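Local coordinates for conserved hypothetical exported protein (Bacteroides fragilis, PDB 4JJA) that is of unknown function but may act as an exo-beta-N-acetylmuramidase that trims peptidoglycan fragments, at residues A[220-234]-A[244-256]. Numbering follows the deposited sequence.
Sequences NLPNMKAIYLYPSIC and GRGTTLPFQVYGH. With GOL (glycerol), chain C.
One face of the F251 ring receives the edge of Y230 in a T-shaped stack, centroids 5.0 Å apart and planes at 75°, with Y230 CD1 lying over the rim of the phenylalanine rather than its middle. At the edge of the same ring, near its plane, the backbone oxygen N220 O approaches F251 CD2 to 3.2 Å. L221 CD2, I233 CG2 and C234 CB come in obliquely and add apolar contacts. F251 CE2 in turn sits above one face of the R245 guanidinium, whose edge meets a glycerol: R245 NH2 donates to its O2 at 2.9 Å, and R245 NH2 is also salt-bridged to E237. Y230 OH bonds O3 of that glycerol at 2.7 Å; with CG anti to the backbone N (chi1 -177°), the tyrosine runs alongside F251 and its hydroxyl reaches the glycerol. Probably drawn from the crystallisation liquor, the glycerol thus bridges the two segments.

F251 lies within the type II turn 249-252, which leads into edge strand 253-256 of a three-stranded antiparallel sheet and presses against helix 224-233. At that helix's start N223 is the N-cap, OD1 accepting from A226 N at 2.9 Å. N223 ND2 reaches across to Q252 OE1 at 3.1 Å, nearly straight at 165° but from above the carbonyl plane, the two amides being steeply inclined. Q252 NE2 returns to P250 O, fixing the amide's rotation. F251 O, packed against L229 CB and I233, is buried without a polar partner, whereas N220 OD1 accepts a hydrogen bond from a water that also joins G246 N and T247 O.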
loop_
_atom_site.group_PDB
_atom_site.type_symbol
_atom_site.label_atom_id
_atom_site.label_comp_id
_atom_site.label_asym_id
_atom_site.label_seq_id
_atom_site.Cartn_x
_atom_site.Cartn_y
_atom_site.Cartn_z
ATOM N N ASN A 220 8.934 -6.016 -6.388
ATOM C CA ASN A 220 8.726 -5.328 -7.671
ATOM C C ASN A 220 8.395 -3.844 -7.525
ATOM O O ASN A 220 8.011 -3.214 -8.487
ATOM C CB ASN A 220 7.725 -6.092 -8.575
ATOM C CG ASN A 220 8.340 -7.358 -9.086
ATOM O OD1 ASN A 220 9.236 -7.314 -9.902
ATOM N ND2 ASN A 220 7.933 -8.488 -8.536
ATOM N N LEU A 221 8.624 -3.292 -6.338
ATOM C CA LEU A 221 8.646 -1.837 -6.117
ATOM C C LEU A 221 10.042 -1.459 -5.660
ATOM O O LEU A 221 10.280 -1.104 -4.495
ATOM C CB LEU A 221 7.566 -1.412 -5.097
ATOM C CG LEU A 221 6.129 -1.588 -5.569
ATOM C CD1 LEU A 221 5.167 -1.285 -4.420
ATOM C CD2 LEU A 221 5.846 -0.679 -6.772
ATOM N N PRO A 222 11.017 -1.564 -6.582
ATOM C CA PRO A 222 12.398 -1.549 -6.131
ATOM C C PRO A 222 12.917 -0.168 -5.884
ATOM O O PRO A 222 13.990 -0.069 -5.253
ATOM C CB PRO A 222 13.150 -2.180 -7.295
ATOM C CG PRO A 222 12.312 -1.833 -8.470
ATOM C CD PRO A 222 10.905 -2.012 -7.981
ATOM N N ASN A 223 12.282 0.855 -6.438
ATOM C CA ASN A 223 12.765 2.221 -6.384
ATOM C C ASN A 223 11.598 3.221 -6.258
ATOM O O ASN A 223 10.420 2.839 -6.309
ATOM C CB ASN A 223 13.699 2.544 -7.567
ATOM C CG ASN A 223 12.994 2.463 -8.907
ATOM O OD1 ASN A 223 11.789 2.468 -8.960
ATOM N ND2 ASN A 223 13.738 2.367 -9.965
HETATM N N MSE A 224 11.938 4.498 -6.095
HETATM C CA MSE A 224 10.926 5.482 -5.923
HETATM C C MSE A 224 10.155 5.771 -7.215
HETATM O O MSE A 224 8.969 6.105 -7.157
HETATM C CB MSE A 224 11.455 6.761 -5.293
HETATM C CG MSE A 224 11.956 6.548 -3.851
HETATM SE SE MSE A 224 10.617 5.791 -2.704
HETATM C CE MSE A 224 9.323 7.211 -2.806
ATOM N N LYS A 225 10.773 5.601 -8.356
ATOM C CA LYS A 225 10.106 5.783 -9.609
ATOM C C LYS A 225 8.911 4.820 -9.717
ATOM O O LYS A 225 7.797 5.210 -10.092
ATOM C CB LYS A 225 11.057 5.571 -10.795
ATOM C CG LYS A 225 10.627 6.227 -12.064
ATOM C CD LYS A 225 10.903 7.747 -12.030
ATOM C CE LYS A 225 12.367 8.114 -12.168
ATOM N NZ LYS A 225 12.462 9.551 -11.845
ATOM N N ALA A 226 9.159 3.562 -9.367
ATOM C CA ALA A 226 8.113 2.540 -9.407
ATOM C C ALA A 226 7.005 2.936 -8.431
ATOM O O ALA A 226 5.836 2.804 -8.725
ATOM C CB ALA A 226 8.710 1.190 -9.018
ATOM N N ILE A 227 7.365 3.395 -7.233
ATOM C CA ILE A 227 6.380 3.766 -6.183
ATOM C C ILE A 227 5.539 4.936 -6.649
ATOM O O ILE A 227 4.348 4.992 -6.374
ATOM C CB ILE A 227 7.092 3.991 -4.834
ATOM C CG1 ILE A 227 7.574 2.622 -4.325
ATOM C CG2 ILE A 227 6.160 4.705 -3.809
ATOM C CD1 ILE A 227 8.484 2.649 -3.175
ATOM N N TYR A 228 6.150 5.910 -7.305
ATOM C CA TYR A 228 5.392 7.039 -7.790
ATOM C C TYR A 228 4.504 6.737 -8.984
ATOM O O TYR A 228 3.445 7.331 -9.149
ATOM C CB TYR A 228 6.300 8.226 -8.102
ATOM C CG TYR A 228 7.047 8.787 -6.901
ATOM C CD1 TYR A 228 6.395 9.020 -5.678
ATOM C CD2 TYR A 228 8.352 9.192 -6.998
ATOM C CE1 TYR A 228 7.038 9.571 -4.589
ATOM C CE2 TYR A 228 9.024 9.763 -5.913
ATOM C CZ TYR A 228 8.395 9.960 -4.708
ATOM O OH TYR A 228 9.055 10.525 -3.652
ATOM N N LEU A 229 4.954 5.832 -9.846
ATOM C CA LEU A 229 4.168 5.387 -10.999
ATOM C C LEU A 229 3.096 4.352 -10.680
ATOM O O LEU A 229 2.131 4.213 -11.413
ATOM C CB LEU A 229 5.113 4.851 -12.099
ATOM C CG LEU A 229 5.853 5.921 -12.903
ATOM C CD1 LEU A 229 6.952 5.267 -13.739
ATOM C CD2 LEU A 229 4.880 6.692 -13.769
ATOM N N TYR A 230 3.253 3.647 -9.551
ATOM C CA TYR A 230 2.388 2.580 -9.149
ATOM C C TYR A 230 0.889 2.931 -9.237
ATOM O O TYR A 230 0.110 2.094 -9.757
ATOM C CB TYR A 230 2.844 2.064 -7.770
ATOM C CG TYR A 230 2.111 0.905 -7.187
ATOM C CD1 TYR A 230 2.181 -0.363 -7.729
ATOM C CD2 TYR A 230 1.436 1.042 -6.000
ATOM C CE1 TYR A 230 1.503 -1.433 -7.167
ATOM C CE2 TYR A 230 0.761 -0.014 -5.420
ATOM C CZ TYR A 230 0.763 -1.241 -6.013
ATOM O OH TYR A 230 0.071 -2.281 -5.414
ATOM N N PRO A 231 0.466 4.108 -8.760
ATOM C CA PRO A 231 -0.966 4.379 -8.858
ATOM C C PRO A 231 -1.545 4.328 -10.257
ATOM O O PRO A 231 -2.702 3.948 -10.438
ATOM C CB PRO A 231 -1.096 5.809 -8.283
ATOM C CG PRO A 231 0.098 5.955 -7.422
ATOM C CD PRO A 231 1.210 5.175 -8.046
ATOM N N SER A 232 -0.742 4.741 -11.230
ATOM C CA SER A 232 -1.156 4.771 -12.641
ATOM C C SER A 232 -0.926 3.411 -13.305
ATOM O O SER A 232 -1.796 2.868 -13.967
ATOM C CB SER A 232 -0.380 5.858 -13.406
ATOM O OG SER A 232 -0.627 7.144 -12.871
ATOM N N ILE A 233 0.216 2.835 -13.081
ATOM C CA ILE A 233 0.636 1.638 -13.811
ATOM C C ILE A 233 0.036 0.348 -13.266
ATOM O O ILE A 233 -0.222 -0.555 -14.029
ATOM C CB ILE A 233 2.198 1.588 -13.890
ATOM C CG1 ILE A 233 2.682 2.773 -14.702
ATOM C CG2 ILE A 233 2.737 0.273 -14.490
ATOM C CD1 ILE A 233 2.311 2.763 -16.176
ATOM N N CYS A 234 -0.267 0.274 -11.981
ATOM C CA CYS A 234 -0.865 -0.929 -11.419
ATOM C C CYS A 234 -2.260 -1.172 -11.988
ATOM O O CYS A 234 -2.725 -2.287 -11.962
ATOM C CB CYS A 234 -0.923 -0.871 -9.870
ATOM S SG CYS A 234 -1.148 -2.483 -9.097
ATOM N N GLY A 244 6.067 -4.820 -16.583
ATOM C CA GLY A 244 7.499 -4.988 -16.351
ATOM C C GLY A 244 7.911 -5.952 -15.273
ATOM O O GLY A 244 9.112 -6.039 -14.978
ATOM N N ARG A 245 6.977 -6.662 -14.658
ATOM C CA ARG A 245 7.432 -7.781 -13.791
ATOM C C ARG A 245 8.244 -8.736 -14.671
ATOM O O ARG A 245 7.828 -9.072 -15.762
ATOM C CB ARG A 245 6.300 -8.502 -13.138
ATOM C CG ARG A 245 5.540 -7.703 -12.094
ATOM C CD ARG A 245 4.395 -8.607 -11.571
ATOM N NE ARG A 245 3.390 -7.876 -10.804
ATOM C CZ ARG A 245 3.449 -7.632 -9.519
ATOM N NH1 ARG A 245 4.411 -8.164 -8.784
ATOM N NH2 ARG A 245 2.479 -6.936 -8.927
ATOM N N GLY A 246 9.382 -9.182 -14.161
ATOM C CA GLY A 246 10.309 -10.010 -14.929
ATOM C C GLY A 246 11.377 -9.225 -15.687
ATOM O O GLY A 246 12.129 -9.835 -16.430
ATOM N N THR A 247 11.449 -7.900 -15.443
ATOM C CA THR A 247 12.405 -7.051 -16.084
ATOM C C THR A 247 13.163 -6.258 -15.000
ATOM O O THR A 247 12.811 -6.277 -13.828
ATOM C CB THR A 247 11.773 -6.058 -17.103
ATOM O OG1 THR A 247 11.159 -4.970 -16.404
ATOM C CG2 THR A 247 10.823 -6.769 -18.071
ATOM N N THR A 248 14.138 -5.451 -15.451
ATOM C CA THR A 248 14.806 -4.514 -14.574
ATOM C C THR A 248 13.983 -3.286 -14.211
ATOM O O THR A 248 14.433 -2.473 -13.405
ATOM C CB THR A 248 16.135 -4.070 -15.135
ATOM O OG1 THR A 248 15.923 -3.318 -16.332
ATOM C CG2 THR A 248 17.109 -5.259 -15.372
ATOM N N LEU A 249 12.812 -3.102 -14.806
ATOM C CA LEU A 249 12.030 -1.888 -14.685
ATOM C C LEU A 249 10.560 -2.140 -14.311
ATOM O O LEU A 249 9.644 -1.593 -14.920
ATOM C CB LEU A 249 12.138 -1.070 -15.990
ATOM C CG LEU A 249 13.496 -0.537 -16.363
ATOM C CD1 LEU A 249 13.450 0.102 -17.764
ATOM C CD2 LEU A 249 14.038 0.425 -15.327
ATOM N N PRO A 250 10.323 -2.953 -13.273
ATOM C CA PRO A 250 8.920 -3.197 -12.903
ATOM C C PRO A 250 8.222 -1.927 -12.482
ATOM O O PRO A 250 8.765 -1.086 -11.796
ATOM C CB PRO A 250 9.018 -4.189 -11.755
ATOM C CG PRO A 250 10.335 -3.908 -11.149
ATOM C CD PRO A 250 11.260 -3.556 -12.319
ATOM N N PHE A 251 6.976 -1.805 -12.934
ATOM C CA PHE A 251 6.131 -0.638 -12.691
ATOM C C PHE A 251 6.633 0.630 -13.339
ATOM O O PHE A 251 6.081 1.700 -13.093
ATOM C CB PHE A 251 5.770 -0.416 -11.217
ATOM C CG PHE A 251 4.844 -1.472 -10.678
ATOM C CD1 PHE A 251 3.489 -1.400 -10.892
ATOM C CD2 PHE A 251 5.334 -2.555 -10.016
ATOM C CE1 PHE A 251 2.663 -2.387 -10.430
ATOM C CE2 PHE A 251 4.498 -3.517 -9.554
ATOM C CZ PHE A 251 3.178 -3.465 -9.777
ATOM N N GLN A 252 7.590 0.513 -14.269
ATOM C CA GLN A 252 8.185 1.675 -14.912
ATOM C C GLN A 252 8.133 1.608 -16.426
ATOM O O GLN A 252 8.714 2.430 -17.114
ATOM C CB GLN A 252 9.629 1.856 -14.447
ATOM C CG GLN A 252 9.780 2.111 -12.949
ATOM C CD GLN A 252 11.133 1.703 -12.447
ATOM O OE1 GLN A 252 12.070 2.504 -12.540
ATOM N NE2 GLN A 252 11.280 0.462 -11.999
ATOM N N VAL A 253 7.452 0.574 -16.941
ATOM C CA VAL A 253 7.241 0.320 -18.367
ATOM C C VAL A 253 5.846 -0.253 -18.559
ATOM O O VAL A 253 5.240 -0.744 -17.583
ATOM C CB VAL A 253 8.317 -0.651 -18.936
ATOM C CG1 VAL A 253 9.754 -0.195 -18.683
ATOM C CG2 VAL A 253 8.076 -2.062 -18.377
ATOM N N TYR A 254 5.365 -0.239 -19.796
ATOM C CA TYR A 254 4.201 -1.058 -20.120
ATOM C C TYR A 254 4.315 -1.550 -21.541
ATOM O O TYR A 254 4.878 -0.884 -22.395
ATOM C CB TYR A 254 2.869 -0.347 -19.865
ATOM C CG TYR A 254 2.574 0.834 -20.730
ATOM C CD1 TYR A 254 3.039 2.109 -20.376
ATOM C CD2 TYR A 254 1.822 0.718 -21.887
ATOM C CE1 TYR A 254 2.695 3.222 -21.137
ATOM C CE2 TYR A 254 1.513 1.817 -22.649
ATOM C CZ TYR A 254 1.936 3.067 -22.285
ATOM O OH TYR A 254 1.628 4.179 -23.044
ATOM N N GLY A 255 3.815 -2.747 -21.809
ATOM C CA GLY A 255 3.884 -3.257 -23.161
ATOM C C GLY A 255 3.221 -4.615 -23.282
ATOM O O GLY A 255 2.819 -5.216 -22.306
ATOM N N HIS A 256 3.141 -5.113 -24.518
ATOM C CA HIS A 256 2.419 -6.344 -24.792
ATOM C C HIS A 256 2.904 -6.881 -26.132
ATOM O O HIS A 256 3.275 -6.099 -27.015
ATOM C CB HIS A 256 0.911 -6.010 -24.858
ATOM C CG HIS A 256 0.015 -7.186 -25.005
ATOM N ND1 HIS A 256 -0.191 -7.796 -26.225
ATOM C CD2 HIS A 256 -0.632 -7.923 -24.074
ATOM C CE1 HIS A 256 -0.961 -8.845 -26.038
ATOM N NE2 HIS A 256 -1.251 -8.952 -24.747
HETATM C C1 GOL C . 3.835 -4.686 -5.893
HETATM O O1 GOL C . 5.160 -5.221 -5.871
HETATM C C2 GOL C . 2.944 -5.737 -5.275
HETATM O O2 GOL C . 2.938 -6.925 -6.088
HETATM C C3 GOL C . 1.530 -5.193 -5.134
HETATM O O3 GOL C . 0.938 -4.693 -6.360
HETATM O O HOH W 1 10.796 -7.763 -12.177
#